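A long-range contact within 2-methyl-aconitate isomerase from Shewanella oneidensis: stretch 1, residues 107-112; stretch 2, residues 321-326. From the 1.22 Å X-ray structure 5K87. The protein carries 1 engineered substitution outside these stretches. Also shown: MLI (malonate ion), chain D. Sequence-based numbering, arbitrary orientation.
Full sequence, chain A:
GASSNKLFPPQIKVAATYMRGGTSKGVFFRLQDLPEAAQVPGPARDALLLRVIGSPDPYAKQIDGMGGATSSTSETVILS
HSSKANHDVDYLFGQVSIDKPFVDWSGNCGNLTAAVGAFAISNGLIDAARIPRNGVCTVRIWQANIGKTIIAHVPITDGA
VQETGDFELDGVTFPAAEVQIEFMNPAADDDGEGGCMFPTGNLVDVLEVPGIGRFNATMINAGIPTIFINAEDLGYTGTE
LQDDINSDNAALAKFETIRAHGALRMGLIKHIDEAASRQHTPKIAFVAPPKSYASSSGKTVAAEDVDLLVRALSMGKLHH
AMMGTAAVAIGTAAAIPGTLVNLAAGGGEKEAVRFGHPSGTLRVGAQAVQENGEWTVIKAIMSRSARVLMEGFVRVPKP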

# COMPACT_ATOMS: atom_id res chain seq x y z
N GLY A 107 -9.45 11.27 16.77
CA GLY A 107 -10.13 10.00 16.96
C GLY A 107 -9.25 8.85 17.39
O GLY A 107 -8.02 8.94 17.38
N ASN A 108 -9.90 7.76 17.75
CA ASN A 108 -9.24 6.50 18.04
C ASN A 108 -9.11 5.68 16.75
O ASN A 108 -9.71 6.01 15.72
CB ASN A 108 -10.09 5.75 19.08
CG ASN A 108 -9.51 4.43 19.52
OD1 ASN A 108 -8.29 4.24 19.52
ND2 ASN A 108 -10.38 3.52 19.94
N CYS A 109 -8.29 4.63 16.81
CA CYS A 109 -8.31 3.58 15.81
C CYS A 109 -8.62 2.28 16.52
O CYS A 109 -7.85 1.80 17.36
CB CYS A 109 -6.98 3.46 15.08
SG CYS A 109 -7.05 2.11 13.86
N GLY A 110 -9.77 1.69 16.21
CA GLY A 110 -10.21 0.48 16.87
C GLY A 110 -9.45 -0.75 16.44
O GLY A 110 -9.14 -1.61 17.27
N ASN A 111 -9.15 -0.86 15.16
CA ASN A 111 -8.42 -2.03 14.66
C ASN A 111 -7.04 -2.15 15.27
O ASN A 111 -6.57 -3.26 15.54
CB ASN A 111 -8.34 -2.03 13.15
CG ASN A 111 -9.56 -2.66 12.52
OD1 ASN A 111 -9.82 -3.84 12.72
ND2 ASN A 111 -10.32 -1.87 11.76
N LEU A 112 -6.37 -1.03 15.49
CA LEU A 112 -5.02 -1.09 16.03
C LEU A 112 -4.98 -1.33 17.54
O LEU A 112 -3.91 -1.55 18.09
CB LEU A 112 -4.23 0.16 15.66
CG LEU A 112 -3.86 0.29 14.18
CD1 LEU A 112 -2.94 1.49 13.99
CD2 LEU A 112 -3.21 -0.98 13.62
N ALA A 321 -13.26 -2.82 4.82
CA ALA A 321 -13.83 -3.76 5.77
C ALA A 321 -14.72 -2.95 6.72
O ALA A 321 -15.73 -2.41 6.29
CB ALA A 321 -12.73 -4.53 6.50
N MET A 322 -14.34 -2.84 7.99
CA MET A 322 -15.00 -1.86 8.86
C MET A 322 -14.00 -1.29 9.86
O MET A 322 -13.20 -2.03 10.45
CB MET A 322 -16.21 -2.46 9.59
CG MET A 322 -17.03 -1.44 10.37
SD MET A 322 -17.64 -0.06 9.37
CE MET A 322 -18.61 -0.95 8.16
N MET A 323 -14.04 0.02 10.04
CA MET A 323 -13.24 0.65 11.09
C MET A 323 -13.68 0.10 12.45
O MET A 323 -14.88 -0.10 12.70
CB MET A 323 -13.42 2.17 11.06
CG MET A 323 -13.01 2.83 9.75
SD MET A 323 -14.37 2.96 8.56
CE MET A 323 -15.32 4.31 9.25
N GLY A 324 -12.73 -0.16 13.34
CA GLY A 324 -13.07 -0.68 14.65
C GLY A 324 -13.91 0.29 15.46
O GLY A 324 -14.83 -0.12 16.19
N THR A 325 -13.62 1.58 15.33
CA THR A 325 -14.44 2.59 16.00
C THR A 325 -15.88 2.57 15.49
O THR A 325 -16.84 2.66 16.28
CB THR A 325 -13.87 3.98 15.79
OG1 THR A 325 -13.67 4.17 14.38
CG2 THR A 325 -12.55 4.15 16.53
N ALA A 326 -16.04 2.47 14.18
CA ALA A 326 -17.37 2.41 13.59
C ALA A 326 -18.08 1.13 14.01
O ALA A 326 -19.30 1.13 14.19
CB ALA A 326 -17.30 2.51 12.09
C1 MLI D . -9.77 2.59 11.59
C2 MLI D . -10.27 1.92 12.86
C3 MLI D . -9.23 1.55 10.64
O6 MLI D . -10.86 2.60 13.74
O7 MLI D . -10.07 0.68 13.04
O8 MLI D . -7.99 1.51 10.38
O9 MLI D . -10.01 0.72 10.11
O HOH W 1 -11.26 5.23 13.49

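The two stretches, buried throughout, meet backbone to backbone at a pair of glycines, with CA of Gly110 3.8 Å from CA of Gly324. The contact covers 209 Å² summed over both sides, Thr325 contributing most (58 Å²). Neither glycine has room for a side chain: a CB on Gly110 would clash with C of Gly324, and one on Gly324 with C of Gly110. Beside this contact, amides from both stretches converge on the malonate. Asn111 N and Gly324 N each donate to MLI O7 at 2.8 Å, while Gly110 N donates to MLI O6, also at 2.8 Å.

The one direct hydrogen bond between the stretches comes from Asn111. Its CA-to-CB bond points sideways, but with chi1 at -86° (m) and chi2 at -63° the amide end comes nearer, placing ND2 3.2 Å from Met322 O. The same ND2 donates to MLI O9 at 3.1 Å, and OD1 is satisfied elsewhere in the structure.

The CA-to-CB bond of Thr325 points toward stretch 1. In its p rotamer (chi1 52°), CG2 packs 3.5 Å from Asn108 O and 3.9 Å from Asn108 CB, while OG1 donates to a water O at 2.8 Å. That water O in turn donates to Asn108 O (2.8 Å) and MLI O6 (2.7 Å), so the branched side chain combines methyl packing with a water bridge.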